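Putative polyprenyl synthetase (Streptomyces coelicolor, PDB 3NF2) probably catalyses the magnesium-dependent chain elongation of allylic diphosphates with isopentenyl diphosphate. Local coordinates at the interface of chains A and B. Sequence-based numbering; all coordinates share one arbitrary frame. Chains: chain A/B, Putative polyprenyl synthetase.

Contact 1: the interface of chains A and B. Residues chain A 28-31, 120; chain B 156-157, 160.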
# COMPACT_ATOMS: atom_id res chain seq x y z
N ALA A 28 8.13 -2.93 -13.11
CA ALA A 28 9.31 -2.16 -13.47
C ALA A 28 10.51 -2.53 -12.58
O ALA A 28 10.35 -2.69 -11.37
CB ALA A 28 9.00 -0.67 -13.37
N PRO A 29 11.70 -2.72 -13.18
CA PRO A 29 12.95 -3.00 -12.43
C PRO A 29 13.26 -1.96 -11.35
O PRO A 29 13.06 -0.76 -11.58
CB PRO A 29 14.01 -2.95 -13.53
CG PRO A 29 13.28 -3.48 -14.74
CD PRO A 29 11.89 -2.89 -14.63
N PRO A 30 13.74 -2.39 -10.16
CA PRO A 30 14.12 -3.75 -9.74
C PRO A 30 12.97 -4.56 -9.12
O PRO A 30 13.21 -5.67 -8.63
CB PRO A 30 15.16 -3.48 -8.66
CG PRO A 30 14.66 -2.23 -7.99
CD PRO A 30 13.96 -1.42 -9.07
N MET A 31 11.75 -4.02 -9.16
CA MET A 31 10.61 -4.62 -8.45
C MET A 31 10.26 -6.04 -8.90
O MET A 31 9.83 -6.84 -8.09
CB MET A 31 9.37 -3.72 -8.51
CG MET A 31 9.62 -2.28 -8.05
SD MET A 31 8.10 -1.36 -7.75
CE MET A 31 7.57 -1.12 -9.43
N LEU A 120 8.48 -0.75 -1.18
CA LEU A 120 8.14 -0.43 -2.56
C LEU A 120 7.43 -1.59 -3.25
O LEU A 120 6.33 -1.43 -3.79
CB LEU A 120 9.43 -0.09 -3.30
CG LEU A 120 9.37 0.36 -4.75
CD1 LEU A 120 8.85 1.79 -4.85
CD2 LEU A 120 10.76 0.22 -5.38
N ILE B 156 4.32 4.52 -7.83
CA ILE B 156 5.20 3.45 -7.35
C ILE B 156 6.35 3.24 -8.35
O ILE B 156 7.52 3.17 -7.94
CB ILE B 156 4.41 2.14 -7.08
CG1 ILE B 156 3.46 2.32 -5.89
CG2 ILE B 156 5.34 0.98 -6.80
CD1 ILE B 156 2.24 1.42 -5.94
N ASP B 157 6.01 3.22 -9.65
CA ASP B 157 7.00 3.14 -10.74
C ASP B 157 8.00 4.27 -10.67
O ASP B 157 9.20 4.05 -10.83
CB ASP B 157 6.34 3.19 -12.12
CG ASP B 157 5.65 1.90 -12.50
OD1 ASP B 157 4.95 1.89 -13.54
OD2 ASP B 157 5.80 0.89 -11.77
N ALA B 160 10.34 3.69 -7.90
CA ALA B 160 11.28 2.64 -8.32
C ALA B 160 12.38 3.21 -9.20
O ALA B 160 13.56 2.89 -9.02
CB ALA B 160 10.56 1.50 -9.07
O HOH W 1 5.62 -1.81 -12.06
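A:Met31 and A:Leu120 pack against B:Ile156 and B:Ala160 in a mainly apolar part of a two-fold symmetric homodimer interface, in which helices and one loop pack together and which probably helps to hold the two mainly helical subunits together in the dimer typical of this family. Chain B contributes helix 139-165. Chain A contributes helix 115-134 and the loop that runs through A:Ala28, A:Pro29 and A:Pro30, with a cis peptide bond before A:Pro30, into helix 31-38. The thioether of A:Met31 enters between the partner's side chains: its SD lies 3.7 Å from the CG2 branch of B:Ile156, the two side chains crossing at about a right angle, and 4.0 Å from the CB of B:Ala160. The methionine chain bends at chi3 (-72°), which carries the terminal CE to 3.6 Å from the carboxylate OD2 of B:Asp157. A:Leu120 divides its branches over the same helix. Its CD2 meets the CA of B:Ala160 at 3.8 Å, while CD1 reaches the backbone carbonyl O of B:Ile156 at 3.6 Å. B:Ala160 thus touches both A:Met31 and A:Leu120, and its small side chain probably lets the leucine come close to the helix backbone. Beside this packing a water bridges the subunits: the backbone N of A:Ala28 donates to it over 2.9 Å in a nearly straight bond (170° at H), and the water lies 2.7 Å from OD2 of B:Asp157.

Contact 2: the interface of chains A and B. Residues chain A 27, 127-128, 131; chain B 146, 149, 153.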
# COMPACT_ATOMS: atom_id res chain seq x y z
N LEU A 27 6.47 -6.09 -13.60
CA LEU A 27 6.77 -4.91 -12.78
C LEU A 27 8.09 -4.25 -13.19
O LEU A 27 9.05 -4.93 -13.54
CB LEU A 27 6.85 -5.28 -11.29
CG LEU A 27 5.67 -5.80 -10.47
CD1 LEU A 27 6.22 -6.31 -9.14
CD2 LEU A 27 4.62 -4.73 -10.22
N ALA A 127 -1.08 -2.46 -5.27
CA ALA A 127 -1.66 -1.75 -6.42
C ALA A 127 -1.98 -2.70 -7.60
O ALA A 127 -2.99 -2.54 -8.28
CB ALA A 127 -0.77 -0.61 -6.87
N LEU A 128 -1.12 -3.70 -7.80
CA LEU A 128 -1.33 -4.70 -8.86
C LEU A 128 -2.58 -5.56 -8.64
O LEU A 128 -3.21 -6.00 -9.60
CB LEU A 128 -0.08 -5.59 -9.02
CG LEU A 128 -0.02 -6.57 -10.19
CD1 LEU A 128 -0.17 -5.89 -11.58
CD2 LEU A 128 1.26 -7.36 -10.12
N GLU A 131 -5.51 -3.73 -9.76
CA GLU A 131 -5.42 -3.70 -11.21
C GLU A 131 -5.94 -4.99 -11.82
O GLU A 131 -6.73 -4.97 -12.75
CB GLU A 131 -3.98 -3.47 -11.66
CG GLU A 131 -3.81 -3.19 -13.15
CD GLU A 131 -4.00 -1.72 -13.49
OE1 GLU A 131 -5.16 -1.27 -13.61
OE2 GLU A 131 -2.97 -1.01 -13.64
N ARG B 146 -10.36 2.47 -11.07
CA ARG B 146 -9.48 2.01 -12.15
C ARG B 146 -8.45 3.09 -12.51
O ARG B 146 -7.27 2.78 -12.72
CB ARG B 146 -10.33 1.66 -13.38
CG ARG B 146 -9.58 1.34 -14.67
CD ARG B 146 -9.66 -0.13 -14.99
NE ARG B 146 -8.74 -0.51 -16.07
CZ ARG B 146 -9.11 -0.74 -17.33
NH1 ARG B 146 -10.38 -0.63 -17.69
NH2 ARG B 146 -8.19 -1.09 -18.22
N THR B 149 -5.98 3.54 -9.59
CA THR B 149 -5.03 2.44 -9.59
C THR B 149 -3.89 2.65 -10.60
O THR B 149 -2.74 2.40 -10.28
CB THR B 149 -5.74 1.09 -9.87
OG1 THR B 149 -6.81 0.94 -8.92
CG2 THR B 149 -4.77 -0.11 -9.75
N ARG B 153 -0.08 2.97 -9.39
CA ARG B 153 0.95 2.06 -9.93
C ARG B 153 2.08 2.89 -10.54
O ARG B 153 3.26 2.54 -10.44
CB ARG B 153 0.39 1.11 -11.00
CG ARG B 153 -0.72 0.17 -10.51
CD ARG B 153 -0.62 -1.27 -11.04
NE ARG B 153 -0.32 -1.34 -12.47
CZ ARG B 153 0.70 -2.03 -12.99
NH1 ARG B 153 1.53 -2.71 -12.21
NH2 ARG B 153 0.88 -2.03 -14.31
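B:Arg153 reaches from helix 139-165 across to helix 115-134 of chain A and meets A:Ala127, A:Leu128 and A:Glu131 in a mixed apolar and charged part of the homodimer interface. Beyond its CB, the CG of B:Arg153 lies 3.7 Å from the CB methyl of A:Ala127. The next carbon, CD, passes 3.5 Å from the carboxylate OE2 of A:Glu131. A bend at chi3 (-44°) turns NE to the same oxygen, and NE of B:Arg153 donates to OE2 of A:Glu131 at 2.9 Å, forming a salt bridge. This bond is distinctly bent (134° at H): NE approaches on the anti side, somewhat out of the carboxylate plane, and the acceptor is tilted from the guanidinium plane. The two planes stand 75° apart and do not form a flat, two-pronged pair. At the tip, NH1 of B:Arg153 lies 3.7 Å from CD1 of A:Leu128. Shortening B:Arg153 to an alanine is likely to leave the carboxylate of A:Glu131 without this cationic mate and open a gap beside A:Ala127 and A:Leu128. B:Thr149 flanks the glutamate, its CG2 methyl set 3.3 Å from the backbone O of A:Ala127. B:Arg146, one of whose nitrogens lies near A:Glu131 without touching it, may add to the positive field there. The site thus joins an ionic tie to close helix packing and probably helps to fix the register of the two subunits.

Contact 1 and contact 2 lie side by side in one interface, the centres of their C-alpha atoms about 12 Å apart. Both are built on the same two helices, 115-134 of chain A and 139-165 of chain B, and the A:Leu27 and A:Ala28 neighbours carry the loop before helix 31-38 from one to the other. Along chain B, B:Arg153 in contact 2 is followed within a turn by B:Ile156 in contact 1. The two patches thus form one continuous strip along the paired helices, and the two-fold axis repeats it, which probably stiffens the dimer along its helices.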